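Local coordinates for protein threonine phosphate decarboxylase-like enzyme (Sulfurospirillum multivorans, PDB 6OUX) that decarboxylates L-serine O-phosphate to ethanolamine O-phosphate with pyridoxal phosphate, supplying the linker precursor for norcobamide biosynthesis, at residues Arg65-Thr70 against Asn276-Tyr281; Gln84-Lys89 against Cys282-Val287; Gln113-Gln118 against Ala256-Arg261. All blocks are in the same frame, centred on the assembly; numbering follows the deposited sequence.

Contact 1 (Arg65-Thr70 against Asn276-Tyr281); sequences RELIQT and NGIGEY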
loop_
_atom_site.group_PDB
_atom_site.type_symbol
_atom_site.label_atom_id
_atom_site.label_comp_id
_atom_site.label_asym_id
_atom_site.label_seq_id
_atom_site.Cartn_x
_atom_site.Cartn_y
_atom_site.Cartn_z
ATOM N N ARG A 65 -10.820 17.081 -13.970
ATOM C CA ARG A 65 -11.671 18.236 -13.720
ATOM C C ARG A 65 -11.517 18.739 -12.295
ATOM O O ARG A 65 -11.477 19.945 -12.074
ATOM C CB ARG A 65 -13.158 17.992 -14.078
ATOM C CG ARG A 65 -13.457 17.817 -15.598
ATOM C CD ARG A 65 -14.777 17.019 -15.981
ATOM N NE ARG A 65 -15.605 17.311 -14.884
ATOM C CZ ARG A 65 -16.140 16.545 -13.966
ATOM N NH1 ARG A 65 -16.663 17.229 -13.019
ATOM N NH2 ARG A 65 -16.307 15.232 -14.012
ATOM N N GLU A 66 -11.425 17.839 -11.348
ATOM C CA GLU A 66 -11.449 18.213 -9.934
ATOM C C GLU A 66 -10.066 18.369 -9.268
ATOM O O GLU A 66 -9.952 19.044 -8.232
ATOM C CB GLU A 66 -12.282 17.242 -9.094
ATOM C CG GLU A 66 -13.739 17.120 -9.521
ATOM C CD GLU A 66 -14.584 16.273 -8.563
ATOM O OE1 GLU A 66 -14.021 15.575 -7.718
ATOM O OE2 GLU A 66 -15.833 16.257 -8.687
ATOM N N LEU A 67 -9.048 17.736 -9.834
ATOM C CA LEU A 67 -7.717 17.793 -9.199
ATOM C C LEU A 67 -6.698 18.486 -10.018
ATOM O O LEU A 67 -5.887 19.241 -9.486
ATOM C CB LEU A 67 -7.187 16.379 -8.874
ATOM C CG LEU A 67 -7.979 15.617 -7.811
ATOM C CD1 LEU A 67 -7.272 14.314 -7.522
ATOM C CD2 LEU A 67 -8.207 16.342 -6.507
ATOM N N ILE A 68 -6.699 18.228 -11.314
ATOM C CA ILE A 68 -5.630 18.698 -12.142
ATOM C C ILE A 68 -5.867 20.131 -12.527
ATOM O O ILE A 68 -5.016 20.962 -12.249
ATOM C CB ILE A 68 -5.446 17.843 -13.380
ATOM C CG1 ILE A 68 -5.125 16.387 -12.993
ATOM C CG2 ILE A 68 -4.378 18.419 -14.259
ATOM C CD1 ILE A 68 -3.931 16.155 -12.110
ATOM N N GLN A 69 -7.011 20.421 -13.147
ATOM C CA GLN A 69 -7.293 21.794 -13.634
ATOM C C GLN A 69 -7.511 22.805 -12.518
ATOM O O GLN A 69 -7.376 23.988 -12.722
ATOM C CB GLN A 69 -8.539 21.799 -14.518
ATOM C CG GLN A 69 -8.344 21.100 -15.806
ATOM C CD GLN A 69 -9.508 21.319 -16.750
ATOM O OE1 GLN A 69 -10.687 21.281 -16.318
ATOM N NE2 GLN A 69 -9.188 21.542 -18.054
ATOM N N THR A 70 -7.871 22.356 -11.336
ATOM C CA THR A 70 -8.030 23.249 -10.212
ATOM C C THR A 70 -6.757 23.383 -9.342
ATOM O O THR A 70 -6.778 24.092 -8.375
ATOM C CB THR A 70 -9.039 22.654 -9.280
ATOM O OG1 THR A 70 -8.481 21.402 -8.784
ATOM C CG2 THR A 70 -10.347 22.361 -10.022
ATOM N N ASN A 276 -2.975 6.215 0.412
ATOM C CA ASN A 276 -2.200 7.352 -0.089
ATOM C C ASN A 276 -3.199 8.425 -0.449
ATOM O O ASN A 276 -4.401 8.149 -0.459
ATOM C CB ASN A 276 -1.282 6.977 -1.264
ATOM C CG ASN A 276 -1.972 6.160 -2.363
ATOM O OD1 ASN A 276 -3.163 6.139 -2.464
ATOM N ND2 ASN A 276 -1.177 5.471 -3.206
ATOM N N GLY A 277 -2.719 9.614 -0.798
ATOM C CA GLY A 277 -3.615 10.732 -1.137
ATOM C C GLY A 277 -4.591 10.376 -2.244
ATOM O O GLY A 277 -5.795 10.657 -2.165
ATOM N N ILE A 278 -4.065 9.877 -3.345
ATOM C CA ILE A 278 -4.903 9.657 -4.539
ATOM C C ILE A 278 -5.903 8.553 -4.245
ATOM O O ILE A 278 -7.016 8.650 -4.698
ATOM C CB ILE A 278 -4.083 9.392 -5.833
ATOM C CG1 ILE A 278 -4.954 9.333 -7.102
ATOM C CG2 ILE A 278 -3.297 8.104 -5.748
ATOM C CD1 ILE A 278 -5.743 10.620 -7.312
ATOM N N GLY A 279 -5.495 7.544 -3.465
ATOM C CA GLY A 279 -6.355 6.475 -3.009
ATOM C C GLY A 279 -7.561 6.989 -2.252
ATOM O O GLY A 279 -8.713 6.566 -2.531
ATOM N N GLU A 280 -7.291 7.862 -1.282
ATOM C CA GLU A 280 -8.333 8.504 -0.513
ATOM C C GLU A 280 -9.297 9.309 -1.344
ATOM O O GLU A 280 -10.482 9.187 -1.118
ATOM C CB GLU A 280 -7.764 9.405 0.563
ATOM C CG GLU A 280 -8.842 10.034 1.389
ATOM C CD GLU A 280 -8.298 10.831 2.562
ATOM O OE1 GLU A 280 -7.064 10.858 2.812
ATOM O OE2 GLU A 280 -9.133 11.465 3.209
ATOM N N TYR A 281 -8.792 10.158 -2.251
ATOM C CA TYR A 281 -9.625 10.917 -3.167
ATOM C C TYR A 281 -10.599 9.932 -3.862
ATOM O O TYR A 281 -11.803 10.171 -3.952
ATOM C CB TYR A 281 -8.789 11.620 -4.246
ATOM C CG TYR A 281 -9.658 12.179 -5.339
ATOM C CD1 TYR A 281 -10.331 13.408 -5.158
ATOM C CD2 TYR A 281 -9.918 11.464 -6.501
ATOM C CE1 TYR A 281 -11.189 13.927 -6.138
ATOM C CE2 TYR A 281 -10.812 11.974 -7.467
ATOM C CZ TYR A 281 -11.443 13.192 -7.277
ATOM O OH TYR A 281 -12.305 13.714 -8.234
#

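Contact 2 (Gln84-Lys89 against Cys282-Val287); sequences QRSLQK and CLRLFV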
loop_
_atom_site.group_PDB
_atom_site.type_symbol
_atom_site.label_atom_id
_atom_site.label_comp_id
_atom_site.label_asym_id
_atom_site.label_seq_id
_atom_site.Cartn_x
_atom_site.Cartn_y
_atom_site.Cartn_z
ATOM N N GLN A 84 -7.570 5.042 9.139
ATOM C CA GLN A 84 -8.522 3.950 8.942
ATOM C C GLN A 84 -9.946 4.257 9.419
ATOM O O GLN A 84 -10.918 4.131 8.636
ATOM C CB GLN A 84 -7.970 2.652 9.549
ATOM C CG GLN A 84 -8.862 1.438 9.394
ATOM C CD GLN A 84 -8.702 0.666 8.088
ATOM O OE1 GLN A 84 -7.670 0.753 7.351
ATOM N NE2 GLN A 84 -9.706 -0.138 7.805
ATOM N N ARG A 85 -10.095 4.708 10.672
ATOM C CA ARG A 85 -11.445 5.033 11.213
ATOM C C ARG A 85 -12.235 6.057 10.387
ATOM O O ARG A 85 -13.504 6.004 10.290
ATOM C CB ARG A 85 -11.363 5.507 12.692
ATOM C CG ARG A 85 -10.829 4.486 13.703
ATOM C CD ARG A 85 -11.733 3.253 13.801
ATOM N NE ARG A 85 -11.251 2.194 14.699
ATOM C CZ ARG A 85 -11.770 0.961 14.766
ATOM N NH1 ARG A 85 -12.769 0.611 13.972
ATOM N NH2 ARG A 85 -11.247 0.046 15.584
ATOM N N SER A 86 -11.528 7.024 9.792
ATOM C CA SER A 86 -12.222 8.014 9.035
ATOM C C SER A 86 -12.666 7.390 7.698
ATOM O O SER A 86 -13.746 7.715 7.211
ATOM C CB SER A 86 -11.414 9.331 8.922
ATOM O OG SER A 86 -11.571 9.943 7.669
ATOM N N LEU A 87 -11.864 6.473 7.149
ATOM C CA LEU A 87 -12.155 5.767 5.888
ATOM C C LEU A 87 -13.325 4.774 6.040
ATOM O O LEU A 87 -14.227 4.715 5.198
ATOM C CB LEU A 87 -10.916 5.005 5.418
ATOM C CG LEU A 87 -9.698 5.876 5.106
ATOM C CD1 LEU A 87 -8.482 5.021 4.841
ATOM C CD2 LEU A 87 -10.033 6.822 3.974
ATOM N N GLN A 88 -13.358 4.100 7.178
ATOM C CA GLN A 88 -14.506 3.294 7.574
ATOM C C GLN A 88 -15.816 4.059 7.490
ATOM O O GLN A 88 -16.858 3.588 6.908
ATOM C CB GLN A 88 -14.268 2.766 8.992
ATOM C CG GLN A 88 -13.274 1.643 9.093
ATOM C CD GLN A 88 -13.267 1.091 10.493
ATOM O OE1 GLN A 88 -13.617 1.795 11.408
ATOM N NE2 GLN A 88 -12.891 -0.147 10.665
ATOM N N LYS A 89 -15.784 5.273 8.043
ATOM C CA LYS A 89 -16.948 6.115 8.024
ATOM C C LYS A 89 -17.355 6.545 6.628
ATOM O O LYS A 89 -18.528 6.603 6.337
ATOM C CB LYS A 89 -16.799 7.282 9.006
ATOM C CG LYS A 89 -17.007 6.788 10.438
ATOM C CD LYS A 89 -16.284 7.617 11.492
ATOM C CE LYS A 89 -16.390 6.952 12.856
ATOM N NZ LYS A 89 -15.061 6.902 13.515
ATOM N N CYS A 282 -10.059 8.835 -4.350
ATOM C CA CYS A 282 -10.860 7.897 -5.146
ATOM C C CYS A 282 -11.895 7.215 -4.281
ATOM O O CYS A 282 -13.039 7.037 -4.684
ATOM C CB CYS A 282 -9.970 6.841 -5.798
ATOM S SG CYS A 282 -9.052 7.426 -7.239
ATOM N N LEU A 283 -11.490 6.872 -3.081
ATOM C CA LEU A 283 -12.401 6.232 -2.151
ATOM C C LEU A 283 -13.620 7.124 -1.854
ATOM O O LEU A 283 -14.795 6.633 -1.851
ATOM C CB LEU A 283 -11.706 5.882 -0.846
ATOM C CG LEU A 283 -12.478 4.842 -0.067
ATOM C CD1 LEU A 283 -12.045 3.484 -0.594
ATOM C CD2 LEU A 283 -12.234 4.946 1.437
ATOM N N ARG A 284 -13.339 8.409 -1.618
ATOM C CA ARG A 284 -14.395 9.372 -1.308
ATOM C C ARG A 284 -15.227 9.701 -2.534
ATOM O O ARG A 284 -16.425 9.973 -2.412
ATOM C CB ARG A 284 -13.839 10.640 -0.746
ATOM C CG ARG A 284 -13.191 10.489 0.614
ATOM C CD ARG A 284 -12.633 11.848 1.073
ATOM N NE ARG A 284 -12.019 11.681 2.366
ATOM C CZ ARG A 284 -12.669 11.693 3.528
ATOM N NH1 ARG A 284 -13.977 11.965 3.601
ATOM N NH2 ARG A 284 -11.982 11.466 4.632
ATOM N N LEU A 285 -14.622 9.641 -3.702
ATOM C CA LEU A 285 -15.366 9.754 -4.922
ATOM C C LEU A 285 -16.376 8.624 -5.064
ATOM O O LEU A 285 -17.563 8.844 -5.302
ATOM C CB LEU A 285 -14.385 9.758 -6.098
ATOM C CG LEU A 285 -15.023 10.002 -7.450
ATOM C CD1 LEU A 285 -15.538 11.445 -7.553
ATOM C CD2 LEU A 285 -13.961 9.693 -8.466
ATOM N N PHE A 286 -15.890 7.405 -4.875
ATOM C CA PHE A 286 -16.627 6.168 -5.188
ATOM C C PHE A 286 -17.894 6.019 -4.396
ATOM O O PHE A 286 -18.750 5.243 -4.804
ATOM C CB PHE A 286 -15.753 4.929 -4.938
ATOM C CG PHE A 286 -14.581 4.789 -5.859
ATOM C CD1 PHE A 286 -14.444 5.540 -7.022
ATOM C CD2 PHE A 286 -13.561 3.882 -5.535
ATOM C CE1 PHE A 286 -13.316 5.377 -7.833
ATOM C CE2 PHE A 286 -12.445 3.729 -6.329
ATOM C CZ PHE A 286 -12.337 4.449 -7.489
ATOM N N VAL A 287 -18.059 6.805 -3.330
ATOM C CA VAL A 287 -19.307 6.780 -2.538
ATOM C C VAL A 287 -20.190 8.014 -2.649
ATOM O O VAL A 287 -21.282 8.080 -2.049
ATOM C CB VAL A 287 -19.006 6.346 -1.070
ATOM C CG1 VAL A 287 -18.223 5.033 -1.077
ATOM C CG2 VAL A 287 -18.235 7.397 -0.288
#

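Contact 3 (Gln113-Gln118 against Ala256-Arg261); sequences QMLLQQ and ALMDSR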
loop_
_atom_site.group_PDB
_atom_site.type_symbol
_atom_site.label_atom_id
_atom_site.label_comp_id
_atom_site.label_asym_id
_atom_site.label_seq_id
_atom_site.Cartn_x
_atom_site.Cartn_y
_atom_site.Cartn_z
ATOM N N GLN A 113 -4.901 -12.833 1.901
ATOM C CA GLN A 113 -3.627 -13.299 2.391
ATOM C C GLN A 113 -3.415 -12.962 3.849
ATOM O O GLN A 113 -2.922 -13.850 4.573
ATOM C CB GLN A 113 -2.489 -12.809 1.467
ATOM C CG GLN A 113 -2.643 -13.501 0.102
ATOM C CD GLN A 113 -1.813 -12.959 -1.071
ATOM O OE1 GLN A 113 -1.701 -13.633 -2.126
ATOM N NE2 GLN A 113 -1.245 -11.767 -0.917
ATOM N N MET A 114 -3.759 -11.748 4.283
ATOM C CA MET A 114 -3.788 -11.365 5.739
ATOM C C MET A 114 -4.716 -12.260 6.556
ATOM O O MET A 114 -4.311 -12.788 7.582
ATOM C CB MET A 114 -4.114 -9.886 5.915
ATOM C CG MET A 114 -4.421 -9.370 7.346
ATOM S SD MET A 114 -5.190 -7.718 7.431
ATOM C CE MET A 114 -6.895 -8.224 7.187
ATOM N N LEU A 115 -5.932 -12.525 6.053
ATOM C CA LEU A 115 -6.835 -13.448 6.706
ATOM C C LEU A 115 -6.281 -14.868 6.876
ATOM O O LEU A 115 -6.401 -15.474 7.942
ATOM C CB LEU A 115 -8.180 -13.495 5.949
ATOM C CG LEU A 115 -9.000 -12.195 5.987
ATOM C CD1 LEU A 115 -10.213 -12.313 5.079
ATOM C CD2 LEU A 115 -9.419 -11.885 7.415
ATOM N N LEU A 116 -5.679 -15.396 5.826
ATOM C CA LEU A 116 -5.253 -16.779 5.845
ATOM C C LEU A 116 -3.973 -16.979 6.665
ATOM O O LEU A 116 -3.690 -18.114 7.087
ATOM C CB LEU A 116 -5.077 -17.291 4.421
ATOM C CG LEU A 116 -6.331 -17.439 3.555
ATOM C CD1 LEU A 116 -5.938 -18.046 2.213
ATOM C CD2 LEU A 116 -7.438 -18.288 4.123
ATOM N N GLN A 117 -3.218 -15.916 6.908
ATOM C CA GLN A 117 -2.018 -16.001 7.734
ATOM C C GLN A 117 -2.304 -16.040 9.257
ATOM O O GLN A 117 -1.400 -16.138 10.076
ATOM C CB GLN A 117 -1.128 -14.771 7.495
ATOM C CG GLN A 117 -0.308 -14.774 6.234
ATOM C CD GLN A 117 0.381 -13.408 6.010
ATOM O OE1 GLN A 117 -0.167 -12.350 6.334
ATOM N NE2 GLN A 117 1.593 -13.440 5.474
ATOM N N GLN A 118 -3.535 -15.875 9.657
ATOM C CA GLN A 118 -3.805 -15.759 11.081
ATOM C C GLN A 118 -3.656 -17.163 11.667
ATOM O O GLN A 118 -3.852 -18.176 10.958
ATOM C CB GLN A 118 -5.203 -15.167 11.334
ATOM C CG GLN A 118 -5.477 -13.839 10.613
ATOM C CD GLN A 118 -4.565 -12.684 11.055
ATOM O OE1 GLN A 118 -3.585 -12.269 10.356
ATOM N NE2 GLN A 118 -4.892 -12.142 12.204
ATOM N N ALA A 256 -12.975 -5.242 3.006
ATOM C CA ALA A 256 -13.627 -6.430 3.548
ATOM C C ALA A 256 -14.665 -6.035 4.571
ATOM O O ALA A 256 -14.498 -5.018 5.277
ATOM C CB ALA A 256 -12.629 -7.351 4.200
ATOM N N LEU A 257 -15.712 -6.849 4.668
ATOM C CA LEU A 257 -16.736 -6.782 5.745
ATOM C C LEU A 257 -16.501 -8.018 6.629
ATOM O O LEU A 257 -16.472 -9.153 6.141
ATOM C CB LEU A 257 -18.139 -6.837 5.163
ATOM C CG LEU A 257 -18.466 -5.812 4.061
ATOM C CD1 LEU A 257 -19.903 -5.939 3.579
ATOM C CD2 LEU A 257 -18.214 -4.380 4.468
ATOM N N MET A 258 -16.281 -7.779 7.905
ATOM C CA MET A 258 -15.960 -8.836 8.823
ATOM C C MET A 258 -16.295 -8.435 10.249
ATOM O O MET A 258 -16.728 -7.321 10.526
ATOM C CB MET A 258 -14.491 -9.284 8.670
ATOM C CG MET A 258 -13.415 -8.258 8.968
ATOM S SD MET A 258 -11.670 -8.857 8.734
ATOM C CE MET A 258 -11.271 -8.184 7.336
ATOM N N ASP A 259 -16.100 -9.378 11.144
ATOM C CA ASP A 259 -16.387 -9.187 12.573
ATOM C C ASP A 259 -15.666 -7.934 13.094
ATOM O O ASP A 259 -14.484 -7.785 12.864
ATOM C CB ASP A 259 -15.912 -10.450 13.328
ATOM C CG ASP A 259 -16.124 -10.331 14.797
ATOM O OD1 ASP A 259 -17.303 -10.480 15.258
ATOM O OD2 ASP A 259 -15.149 -9.992 15.485
ATOM N N SER A 260 -16.376 -7.023 13.753
ATOM C CA SER A 260 -15.770 -5.768 14.186
ATOM C C SER A 260 -14.730 -5.944 15.277
ATOM O O SER A 260 -13.729 -5.182 15.320
ATOM C CB SER A 260 -16.827 -4.728 14.595
ATOM O OG SER A 260 -17.584 -5.233 15.647
ATOM N N ARG A 261 -14.929 -6.949 16.131
ATOM C CA ARG A 261 -13.936 -7.299 17.161
ATOM C C ARG A 261 -12.575 -7.653 16.523
ATOM O O ARG A 261 -11.511 -7.169 16.942
ATOM C CB ARG A 261 -14.426 -8.548 17.934
ATOM C CG ARG A 261 -14.501 -8.427 19.436
ATOM C CD ARG A 261 -15.384 -7.274 19.909
ATOM N NE ARG A 261 -16.734 -7.196 19.322
ATOM C CZ ARG A 261 -17.883 -7.583 19.902
ATOM N NH1 ARG A 261 -17.891 -8.170 21.080
ATOM N NH2 ARG A 261 -19.032 -7.417 19.260
#

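Contact 1 (Arg65-Thr70 against Asn276-Tyr281)
Tyr281 reaches from its helix to Glu66 and Leu67, and its hydroxyl and its ring face are held differently. The phenol OH donates a hydrogen bond to Glu66 OE1, 2.6 Å away. OE1 sits at the edge of the ring, in its plane. The carboxylate plane stands 89° from the ring plane. The hydroxyl meets OE1 from above the carboxylate, 46° out of its plane. Leu67 takes a ring face. Its CD1 lies over the centre, 3.9 Å from the ring centroid of Tyr281, a CH-pi contact. Leu67 CD2 rests 3.9 Å from Tyr281 CE1. With CG anti to the backbone N (chi1 169°), the ring of Tyr281 is carried to helix 53-68. Further along, Ile278 CD1 touches Leu67 CD1 at 4.0 Å and extends the apolar patch. This is a junction of two helices in a fold type I PLP enzyme: the C-terminal end of helix 53-68 meets the first turn of helix 277-286. Asn276 is the N-cap of the second helix; its OD1 accepts from Gly279 N at 2.9 Å. A phenylalanine here would still offer a ring to Leu67, but it would probably leave Glu66 OE1 without its donor and the carboxylate less firmly oriented. Glu66 OE2 has a separate partner, forming a salt bridge with Arg288. Leu67 also packs on Tyr73 and Val76 of helix 73-78. Asn276 also touches Asn276 of the second subunit, and Gly277 makes backbone hydrogen bonds with that subunit.

Contact 2 (Gln84-Lys89 against Cys282-Val287)
Helices 84-95 and 277-286 approach each other at Leu87 and Leu283, whose CA atoms lie 8.1 Å apart. These two leucines carry the apolar part of the contact. Their side chains cross at about a right angle and meet methyl to methyl, Leu87 CD2 to Leu283 CD2 at 3.8 Å. The same methyl of Leu283 is 4.2 Å from Leu87 CB, so it lies against the base of the other side chain as well. Leu283 points out toward the partner helix with CG anti to the backbone N (chi1 -161°). One position along, Arg284 stretches out from CG to NE and brings its guanidinium beside Ser86. Ser86 OG lies at the guanidinium edge, near its plane, 3.4 Å from Arg284 NH2. The stronger polar partner of Arg284 is Glu280, one turn back in its own helix, which forms a salt bridge with NE. NH2 also makes a weak hydrogen bond to Ser82 OG. Leu87 also packs on Ile104 of strand 102-105, and Leu283 on Leu242. The arrangement is plain helix-helix packing, away from the substrate site, beside strand 102-105, outermost within the chain in the seven-stranded sheet of this fold type I PLP enzyme.

Contact 3 (Gln113-Gln118 against Ala256-Arg261)
Leu115 and Met258 make the main contact, a methyl against a thioether. Leu115 CD2 lies 4.0 Å from Met258 SD and 4.1 Å from Met258 CE, so it touches the end of the methionine along the S-C bond. The two side chains meet at a slant. Met114 adds a looser touch, with its CE 4.4 Å from Met258 CE. Met258 gets there by a bent path. Its CG lies between the backbone N and the carbonyl carbon (chi1 63°), and the chain turns again at chi3, which brings CE nearer to the end of Met114. The next shell closes in around these groups. Phe103 of strand 102-105 touches both Met114 and Met258. From helix 260-266, Ile263 packs on Met258, Leu266 on Met114 and Lys262 on Leu115. The backbone of Met258 is held by Asn101, whose ND2 also bonds to Met258 O. Ala256 pairs with Phe103, as strand 254-257 runs antiparallel beside strand 102-105. Just after Met258, Asp259 is the N-cap of helix 260-266, and its OD2 accepts from Lys262 N. The contact thus joins helix 108-116 to the residue that follows strand 254-257, near one edge of the seven-stranded sheet in the large domain of this PLP enzyme. Between the two segments the meeting groups are methyls and thioether sulfur, so the join rests on modest apolar packing and not on directed polar bonds.

Contacts 1 and 2 share helix 277-286. Its first half serves contact 1 and its second half contact 2. The two contacts touch where Glu280 CG lies 4.3 Å from Leu87 CD2. Both are partly buried. Each sets a leucine contact beside polar groups, but contact 1 has a clear hydrogen bond across it and borders the second subunit. Contact 3 is buried. It joins a helix to the residue just after a strand, and between its segments only apolar groups and a thioether meet. Its nearest atoms are about 6 Å from contact 2 and about 14 Å from contact 1. Helix 260-266, begun in contact 3, precedes the shared helix. Strand 102-105 borders contacts 2 and 3.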